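Local coordinates for putative carbohydrate metabolism domain-containing protein (Bacteroides vulgatus, PDB 3S30), which is a putative glycoside hydrolase with a galactose-binding-domain-like fold that probably acts in carbohydrate binding or breakdown, at residues Val103-Thr111 with Ile157-Leu167; Asn241-Tyr249 with Gln333-Ile342. All coordinates share one frame; numbering follows the deposited sequence.

Interaction 1 (Val103-Thr111 with Ile157-Leu167). With NA (sodium ion), chain C.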
loop_
_atom_site.group_PDB
_atom_site.type_symbol
_atom_site.label_atom_id
_atom_site.label_comp_id
_atom_site.label_asym_id
_atom_site.label_seq_id
_atom_site.Cartn_x
_atom_site.Cartn_y
_atom_site.Cartn_z
ATOM N N VAL A 103 5.739 -9.108 -11.274
ATOM C CA VAL A 103 7.042 -8.883 -10.643
ATOM C C VAL A 103 7.218 -7.372 -10.490
ATOM O O VAL A 103 7.026 -6.634 -11.453
ATOM C CB VAL A 103 8.207 -9.488 -11.502
ATOM C CG1 VAL A 103 9.551 -9.223 -10.874
ATOM C CG2 VAL A 103 8.014 -10.988 -11.682
ATOM N N PHE A 104 7.560 -6.914 -9.290
ATOM C CA PHE A 104 7.626 -5.479 -9.001
ATOM C C PHE A 104 9.022 -5.128 -8.486
ATOM O O PHE A 104 9.504 -5.702 -7.492
ATOM C CB PHE A 104 6.516 -5.049 -8.012
ATOM C CG PHE A 104 5.147 -5.607 -8.359
ATOM C CD1 PHE A 104 4.477 -5.183 -9.503
ATOM C CD2 PHE A 104 4.554 -6.588 -7.569
ATOM C CE1 PHE A 104 3.227 -5.717 -9.848
ATOM C CE2 PHE A 104 3.296 -7.121 -7.903
ATOM C CZ PHE A 104 2.637 -6.684 -9.047
ATOM N N ASN A 105 9.659 -4.186 -9.185
ATOM C CA ASN A 105 11.058 -3.843 -8.964
ATOM C C ASN A 105 11.276 -2.498 -8.289
ATOM O O ASN A 105 12.345 -2.260 -7.736
ATOM C CB ASN A 105 11.811 -3.859 -10.293
ATOM C CG ASN A 105 11.815 -5.225 -10.945
ATOM O OD1 ASN A 105 12.502 -6.141 -10.485
ATOM N ND2 ASN A 105 11.032 -5.378 -12.015
ATOM N N PHE A 106 10.283 -1.615 -8.335
ATOM C CA PHE A 106 10.385 -0.289 -7.720
ATOM C C PHE A 106 11.525 0.569 -8.298
ATOM O O PHE A 106 12.147 1.353 -7.571
ATOM C CB PHE A 106 10.521 -0.433 -6.197
ATOM C CG PHE A 106 9.557 -1.424 -5.598
ATOM C CD1 PHE A 106 8.209 -1.105 -5.462
ATOM C CD2 PHE A 106 9.987 -2.683 -5.199
ATOM C CE1 PHE A 106 7.306 -2.019 -4.936
ATOM C CE2 PHE A 106 9.086 -3.606 -4.658
ATOM C CZ PHE A 106 7.741 -3.262 -4.521
ATOM N N GLU A 107 11.792 0.420 -9.599
ATOM C CA GLU A 107 12.895 1.146 -10.269
ATOM C C GLU A 107 12.477 2.501 -10.794
ATOM O O GLU A 107 13.304 3.398 -10.924
ATOM C CB GLU A 107 13.457 0.365 -11.482
ATOM C CG GLU A 107 14.078 -0.990 -11.164
ATOM C CD GLU A 107 15.264 -0.926 -10.195
ATOM O OE1 GLU A 107 15.880 0.151 -10.017
ATOM O OE2 GLU A 107 15.588 -1.983 -9.617
ATOM N N ASN A 108 11.198 2.613 -11.136
ATOM C CA ASN A 108 10.697 3.661 -11.996
ATOM C C ASN A 108 9.785 4.603 -11.233
ATOM O O ASN A 108 8.913 4.165 -10.478
ATOM C CB ASN A 108 9.894 3.047 -13.151
ATOM C CG ASN A 108 10.696 2.031 -13.979
ATOM O OD1 ASN A 108 10.354 0.841 -14.031
ATOM N ND2 ASN A 108 11.738 2.504 -14.651
ATOM N N VAL A 109 9.986 5.899 -11.447
ATOM C CA VAL A 109 9.096 6.920 -10.921
ATOM C C VAL A 109 8.897 8.005 -11.957
ATOM O O VAL A 109 9.750 8.212 -12.827
ATOM C CB VAL A 109 9.629 7.568 -9.611
ATOM C CG1 VAL A 109 9.616 6.550 -8.461
ATOM C CG2 VAL A 109 11.013 8.163 -9.813
ATOM N N LYS A 110 7.747 8.669 -11.868
ATOM C CA LYS A 110 7.520 9.941 -12.533
ATOM C C LYS A 110 7.205 10.974 -11.462
ATOM O O LYS A 110 6.724 10.619 -10.383
ATOM C CB LYS A 110 6.385 9.835 -13.558
ATOM C CG LYS A 110 5.008 9.506 -12.990
ATOM C CD LYS A 110 4.021 9.253 -14.110
ATOM C CE LYS A 110 2.650 8.899 -13.577
ATOM N NZ LYS A 110 1.686 8.512 -14.650
ATOM N N THR A 111 7.497 12.242 -11.750
ATOM C CA THR A 111 7.314 13.333 -10.791
ATOM C C THR A 111 6.060 14.124 -11.139
ATOM O O THR A 111 5.865 14.524 -12.292
ATOM C CB THR A 111 8.549 14.259 -10.746
ATOM O OG1 THR A 111 9.680 13.524 -10.249
ATOM C CG2 THR A 111 8.302 15.468 -9.849
ATOM N N ILE A 157 11.203 6.275 -3.480
ATOM C CA ILE A 157 12.138 5.168 -3.715
ATOM C C ILE A 157 13.524 5.529 -3.192
ATOM O O ILE A 157 13.868 6.700 -3.047
ATOM C CB ILE A 157 12.274 4.770 -5.229
ATOM C CG1 ILE A 157 12.850 5.924 -6.076
ATOM C CG2 ILE A 157 10.947 4.307 -5.788
ATOM C CD1 ILE A 157 13.235 5.518 -7.480
ATOM N N SER A 158 14.315 4.499 -2.929
ATOM C CA SER A 158 15.693 4.653 -2.477
ATOM C C SER A 158 16.601 3.964 -3.473
ATOM O O SER A 158 16.225 2.933 -4.012
ATOM C CB SER A 158 15.860 4.010 -1.089
ATOM O OG SER A 158 17.206 3.628 -0.859
ATOM N N PRO A 159 17.812 4.513 -3.703
ATOM C CA PRO A 159 18.817 3.798 -4.505
ATOM C C PRO A 159 19.504 2.619 -3.789
ATOM O O PRO A 159 20.295 1.904 -4.408
ATOM C CB PRO A 159 19.849 4.890 -4.819
ATOM C CG PRO A 159 19.762 5.830 -3.662
ATOM C CD PRO A 159 18.332 5.787 -3.172
ATOM N N ASN A 160 19.216 2.423 -2.504
ATOM C CA ASN A 160 19.903 1.401 -1.699
ATOM C C ASN A 160 19.100 0.104 -1.599
ATOM O O ASN A 160 18.927 -0.462 -0.512
ATOM C CB ASN A 160 20.214 1.965 -0.312
ATOM C CG ASN A 160 21.149 3.157 -0.380
ATOM O OD1 ASN A 160 22.127 3.151 -1.140
ATOM N ND2 ASN A 160 20.853 4.195 0.408
ATOM N N GLY A 161 18.619 -0.352 -2.755
ATOM C CA GLY A 161 17.784 -1.535 -2.842
ATOM C C GLY A 161 18.628 -2.779 -2.885
ATOM O O GLY A 161 19.847 -2.697 -2.891
ATOM N N ARG A 162 17.971 -3.932 -2.908
ATOM C CA ARG A 162 18.655 -5.220 -2.935
ATOM C C ARG A 162 19.250 -5.502 -4.306
ATOM O O ARG A 162 20.350 -6.040 -4.405
ATOM C CB ARG A 162 17.691 -6.331 -2.539
ATOM C CG ARG A 162 18.329 -7.693 -2.405
ATOM C CD ARG A 162 17.362 -8.677 -1.803
ATOM N NE ARG A 162 17.732 -10.050 -2.116
ATOM C CZ ARG A 162 17.447 -10.672 -3.256
ATOM N NH1 ARG A 162 16.775 -10.055 -4.228
ATOM N NH2 ARG A 162 17.822 -11.928 -3.421
ATOM N N THR A 163 18.529 -5.122 -5.359
ATOM C CA THR A 163 18.990 -5.326 -6.740
ATOM C C THR A 163 19.404 -3.992 -7.403
ATOM O O THR A 163 20.511 -3.890 -7.957
ATOM C CB THR A 163 17.903 -6.060 -7.572
ATOM O OG1 THR A 163 17.495 -7.256 -6.882
ATOM C CG2 THR A 163 18.430 -6.420 -8.953
ATOM N N GLY A 164 18.520 -2.989 -7.328
ATOM C CA GLY A 164 18.800 -1.611 -7.785
ATOM C C GLY A 164 18.184 -0.596 -6.826
ATOM O O GLY A 164 18.597 -0.514 -5.670
ATOM N N ASN A 165 17.197 0.174 -7.286
ATOM C CA ASN A 165 16.383 1.003 -6.387
ATOM C C ASN A 165 15.354 0.136 -5.670
ATOM O O ASN A 165 15.010 -0.957 -6.147
ATOM C CB ASN A 165 15.591 2.097 -7.120
ATOM C CG ASN A 165 16.455 3.018 -7.991
ATOM O OD1 ASN A 165 17.529 3.477 -7.593
ATOM N ND2 ASN A 165 15.950 3.313 -9.185
ATOM N N CYS A 166 14.844 0.630 -4.540
ATOM C CA CYS A 166 13.777 -0.062 -3.796
ATOM C C CYS A 166 12.679 0.899 -3.361
ATOM O O CYS A 166 12.835 2.113 -3.430
ATOM C CB CYS A 166 14.355 -0.817 -2.578
ATOM S SG CYS A 166 15.136 0.185 -1.266
ATOM N N LEU A 167 11.560 0.346 -2.926
ATOM C CA LEU A 167 10.521 1.133 -2.275
ATOM C C LEU A 167 11.011 1.680 -0.920
ATOM O O LEU A 167 11.676 0.977 -0.154
ATOM C CB LEU A 167 9.271 0.276 -2.067
ATOM C CG LEU A 167 8.020 0.981 -1.536
ATOM C CD1 LEU A 167 7.539 1.998 -2.534
ATOM C CD2 LEU A 167 6.900 -0.031 -1.208
HETATM NA NA NA C . 14.474 -3.048 -7.182
#

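Interaction 2 (Asn241-Tyr249 with Gln333-Ile342)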
loop_
_atom_site.group_PDB
_atom_site.type_symbol
_atom_site.label_atom_id
_atom_site.label_comp_id
_atom_site.label_asym_id
_atom_site.label_seq_id
_atom_site.Cartn_x
_atom_site.Cartn_y
_atom_site.Cartn_z
ATOM N N ASN A 241 6.851 5.843 23.547
ATOM C CA ASN A 241 7.863 4.883 23.052
ATOM C C ASN A 241 7.260 3.534 22.647
ATOM O O ASN A 241 7.962 2.529 22.597
ATOM C CB ASN A 241 8.998 4.663 24.066
ATOM C CG ASN A 241 8.564 3.838 25.276
ATOM O OD1 ASN A 241 7.413 3.880 25.668
ATOM N ND2 ASN A 241 9.499 3.101 25.876
ATOM N N ARG A 242 5.960 3.514 22.368
ATOM C CA ARG A 242 5.345 2.367 21.747
ATOM C C ARG A 242 6.090 2.035 20.441
ATOM O O ARG A 242 6.545 2.917 19.699
ATOM C CB ARG A 242 3.864 2.628 21.476
ATOM C CG ARG A 242 3.146 1.457 20.827
ATOM C CD ARG A 242 1.677 1.745 20.663
ATOM N NE ARG A 242 1.041 0.824 19.723
ATOM C CZ ARG A 242 -0.222 0.912 19.301
ATOM N NH1 ARG A 242 -1.019 1.894 19.717
ATOM N NH2 ARG A 242 -0.694 -0.000 18.458
ATOM N N LYS A 243 6.228 0.745 20.182
ATOM C CA LYS A 243 6.997 0.278 19.047
ATOM C C LYS A 243 6.026 0.119 17.877
ATOM O O LYS A 243 5.123 -0.720 17.919
ATOM C CB LYS A 243 7.694 -1.043 19.400
ATOM C CG LYS A 243 8.900 -1.366 18.541
ATOM C CD LYS A 243 10.107 -0.479 18.874
ATOM C CE LYS A 243 10.710 -0.806 20.246
ATOM N NZ LYS A 243 11.948 -0.026 20.533
ATOM N N ASP A 244 6.206 0.954 16.856
ATOM C CA ASP A 244 5.380 0.913 15.655
ATOM C C ASP A 244 5.580 -0.409 14.915
ATOM O O ASP A 244 6.682 -0.990 14.946
ATOM C CB ASP A 244 5.747 2.077 14.722
ATOM C CG ASP A 244 4.633 2.428 13.730
ATOM O OD1 ASP A 244 3.549 1.781 13.730
ATOM O OD2 ASP A 244 4.863 3.371 12.940
ATOM N N VAL A 245 4.516 -0.895 14.277
ATOM C CA VAL A 245 4.626 -2.063 13.408
ATOM C C VAL A 245 4.080 -1.710 12.037
ATOM O O VAL A 245 3.257 -0.799 11.894
ATOM C CB VAL A 245 3.940 -3.352 14.004
ATOM C CG1 VAL A 245 4.447 -3.622 15.452
ATOM C CG2 VAL A 245 2.395 -3.262 13.961
ATOM N N PHE A 246 4.583 -2.410 11.029
ATOM C CA PHE A 246 4.213 -2.165 9.648
ATOM C C PHE A 246 3.199 -3.208 9.203
ATOM O O PHE A 246 2.944 -4.170 9.917
ATOM C CB PHE A 246 5.455 -2.207 8.752
ATOM C CG PHE A 246 6.067 -3.594 8.571
ATOM C CD1 PHE A 246 5.662 -4.416 7.530
ATOM C CD2 PHE A 246 7.087 -4.035 9.400
ATOM C CE1 PHE A 246 6.244 -5.675 7.335
ATOM C CE2 PHE A 246 7.674 -5.287 9.211
ATOM C CZ PHE A 246 7.246 -6.106 8.177
ATOM N N ASN A 247 2.633 -3.030 8.016
ATOM C CA ASN A 247 1.719 -4.037 7.485
ATOM C C ASN A 247 2.034 -4.340 6.029
ATOM O O ASN A 247 2.469 -3.478 5.287
ATOM C CB ASN A 247 0.245 -3.618 7.668
ATOM C CG ASN A 247 -0.720 -4.818 7.659
ATOM O OD1 ASN A 247 -0.308 -5.957 7.469
ATOM N ND2 ASN A 247 -2.003 -4.552 7.842
ATOM N N ILE A 248 1.853 -5.600 5.659
ATOM C CA ILE A 248 1.898 -6.040 4.272
ATOM C C ILE A 248 0.753 -7.033 4.107
ATOM O O ILE A 248 0.611 -7.972 4.905
ATOM C CB ILE A 248 3.239 -6.742 3.921
ATOM C CG1 ILE A 248 4.415 -5.761 4.009
ATOM C CG2 ILE A 248 3.198 -7.372 2.506
ATOM C CD1 ILE A 248 5.779 -6.409 3.611
ATOM N N TYR A 249 -0.070 -6.815 3.086
ATOM C CA TYR A 249 -1.093 -7.784 2.707
ATOM C C TYR A 249 -1.531 -7.640 1.242
ATOM O O TYR A 249 -1.163 -6.688 0.543
ATOM C CB TYR A 249 -2.305 -7.689 3.640
ATOM C CG TYR A 249 -3.102 -6.407 3.548
ATOM C CD1 TYR A 249 -2.741 -5.289 4.289
ATOM C CD2 TYR A 249 -4.244 -6.322 2.754
ATOM C CE1 TYR A 249 -3.470 -4.123 4.232
ATOM C CE2 TYR A 249 -4.977 -5.145 2.681
ATOM C CZ TYR A 249 -4.577 -4.044 3.420
ATOM O OH TYR A 249 -5.293 -2.866 3.374
ATOM N N GLN A 333 -2.306 6.359 14.080
ATOM C CA GLN A 333 -1.513 5.763 15.140
ATOM C C GLN A 333 -0.222 5.222 14.517
ATOM O O GLN A 333 -0.210 4.169 13.883
ATOM C CB GLN A 333 -2.293 4.637 15.815
ATOM C CG GLN A 333 -3.626 5.093 16.426
ATOM C CD GLN A 333 -4.340 3.976 17.167
ATOM O OE1 GLN A 333 -3.807 2.868 17.323
ATOM N NE2 GLN A 333 -5.551 4.259 17.629
ATOM N N GLY A 334 0.874 5.946 14.697
ATOM C CA GLY A 334 2.125 5.551 14.078
ATOM C C GLY A 334 3.255 6.460 14.479
ATOM O O GLY A 334 3.039 7.491 15.119
ATOM N N ALA A 335 4.466 6.066 14.105
ATOM C CA ALA A 335 5.669 6.825 14.439
ATOM C C ALA A 335 6.226 7.541 13.210
ATOM O O ALA A 335 6.586 6.887 12.229
ATOM C CB ALA A 335 6.720 5.897 15.017
ATOM N N PRO A 336 6.288 8.882 13.244
ATOM C CA PRO A 336 7.116 9.519 12.226
ATOM C C PRO A 336 8.521 8.926 12.209
ATOM O O PRO A 336 9.099 8.690 13.273
ATOM C CB PRO A 336 7.152 10.985 12.675
ATOM C CG PRO A 336 5.841 11.192 13.331
ATOM C CD PRO A 336 5.599 9.885 14.080
ATOM N N GLY A 337 9.036 8.656 11.011
ATOM C CA GLY A 337 10.369 8.094 10.836
ATOM C C GLY A 337 10.361 6.597 10.621
ATOM O O GLY A 337 11.388 6.022 10.233
ATOM N N SER A 338 9.216 5.953 10.870
ATOM C CA SER A 338 9.099 4.503 10.664
ATOM C C SER A 338 9.336 4.221 9.203
ATOM O O SER A 338 8.635 4.762 8.344
ATOM C CB SER A 338 7.730 3.957 11.086
ATOM O OG SER A 338 7.657 3.819 12.493
ATOM N N THR A 339 10.342 3.398 8.932
ATOM C CA THR A 339 10.838 3.199 7.587
ATOM C C THR A 339 10.715 1.733 7.183
ATOM O O THR A 339 11.306 0.864 7.805
ATOM C CB THR A 339 12.286 3.700 7.457
ATOM O OG1 THR A 339 12.333 5.071 7.887
ATOM C CG2 THR A 339 12.764 3.616 5.999
ATOM N N LEU A 340 9.890 1.470 6.168
ATOM C CA LEU A 340 9.776 0.138 5.578
ATOM C C LEU A 340 10.375 0.218 4.187
ATOM O O LEU A 340 9.919 1.014 3.360
ATOM C CB LEU A 340 8.318 -0.315 5.488
ATOM C CG LEU A 340 8.032 -1.717 4.931
ATOM C CD1 LEU A 340 8.582 -2.837 5.826
ATOM C CD2 LEU A 340 6.525 -1.893 4.741
ATOM N N LEU A 341 11.415 -0.579 3.951
ATOM C CA LEU A 341 11.983 -0.715 2.624
ATOM C C LEU A 341 11.486 -2.033 2.053
ATOM O O LEU A 341 11.438 -3.027 2.741
ATOM C CB LEU A 341 13.526 -0.646 2.657
ATOM C CG LEU A 341 14.155 0.630 3.261
ATOM C CD1 LEU A 341 15.673 0.610 3.199
ATOM C CD2 LEU A 341 13.636 1.907 2.600
ATOM N N ILE A 342 11.080 -2.024 0.791
ATOM C CA ILE A 342 10.627 -3.239 0.120
ATOM C C ILE A 342 11.315 -3.349 -1.219
ATOM O O ILE A 342 11.502 -2.358 -1.903
ATOM C CB ILE A 342 9.096 -3.243 -0.115
ATOM C CG1 ILE A 342 8.338 -3.007 1.201
ATOM C CG2 ILE A 342 8.656 -4.588 -0.734
ATOM C CD1 ILE A 342 8.522 -4.161 2.238
HETATM O O HOH W 1 0.872 1.912 13.171
#

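Interaction 1 (Val103-Thr111 with Ile157-Leu167)
N105 and N165 face each other with their backbone carbonyls, and a sodium ion draws the two acceptors together. N105 O binds the ion at 2.3 Å and N165 O binds it at 2.4 Å; D343 OD1 completes the site together with E107. The side chain of N105 is not a ligand, and its ND2 is hydrogen-bonded to E124. F106 turns the chain in a left-handed backbone conformation and lays its ring on L167. L167 CB sits over one face, 4.0 Å from the centroid of the F106 ring, a CH-pi contact displaced toward the rim, while the opposite face meets the carbonyl carbon of F104.

The side chain of E107 starts out away from the loop, but a bend at chi2 (-60°) folds its carboxylate back to the metal. There the two oxygens divide the work: E107 OE2 lies 2.9 Å from the sodium, and E107 OE1 accepts N165 N at 3.0 Å on its syn side. With no side chain, G164 leaves room for OE2, which a CB there would strike. A second bond returns from N165 ND2 to E107 O (3.2 Å), the donor tilted 21° from the carbonyl plane. The amide and carboxylate planes stand 40° apart, and this pair of bonds ties the acidic ligand to the residue whose carbonyl shares its metal. Beyond them V109 CG1 meets I157 CG2 tip to tip at 3.7 Å.

The loop 159-165 links two antiparallel strands, 155-158 and 166-173, bonded to each other between S158 and C166. Strand 103-104 pairs with 339-349, whereas 108-114 edges a three-stranded sheet beside 117-124, whose L122 touches both I157 and L167.

Interaction 2 (Asn241-Tyr249 with Gln333-Ile342)
D244 OD2 receives two donors from the 333-342 segment, arriving from opposite faces of the carboxylate plane. S338 OG donates to D244 OD2 at 2.9 Å on the anti side, and A335 N reaches the same oxygen at 3.0 Å from above the plane, nearly straight at 167°. S326 OG also bonds to OD2, and S338 OG is in turn hydrogen-bonded to G230 N. The other oxygen, D244 OD1, accepts a water at 2.7 Å that also donates to Q333 O. With CG anti to the backbone N (chi1 -159°), the buried carboxylate is swung across to G334 and A335. A leucine in place of D244 would probably leave A335 N and S338 OG without their shared acceptor and take from the bridging water one of its two, Q333 O remaining.

The carboxylate thus grips both ends of a type II beta turn, A335 to S338, closed by S338 N to A335 O and passing through G337 in a left-handed conformation. The turn leads into strand 339-349, whose first residues, 339-342, run at 34° to 247-249 with the two short axes 10.4 Å apart at closest approach, consistent with facing layers of the beta-sandwich known from galactose-binding-like domains.

L340 crosses F246 at about a right angle, its CD1 set over the centre of the ring, 3.8 Å from the F246 centroid. Y225 and Y227 also meet this ring. Farther along, I248 CD1 and I342 CD1 touch end to end at 3.8 Å. At the outer margin the extended R242 passes obliquely by Q333, NH1 lying 3.8 Å from OE1, too long for a hydrogen bond.

Strand 339-349 joins the two contacts, whose centres lie 19 Å apart. Interaction 2 packs the beginning of this strand against 247-249, and the next step along the chain brings it to interaction 1: I342 O lies 2.9 Å from L167 N, a probable hydrogen bond, and 3.6 Å from F106 CD2. I342 turns its side chain to I248 while its carbonyl meets L167 and F106, beside the metal ligands of interaction 1. D343, the following residue, supplies the fourth protein ligand of the sodium, which lies about 9 Å from the I342 side chain. The D244-held turn thus precedes the strand, and the ion lies beside its middle, just past the part packed in interaction 2.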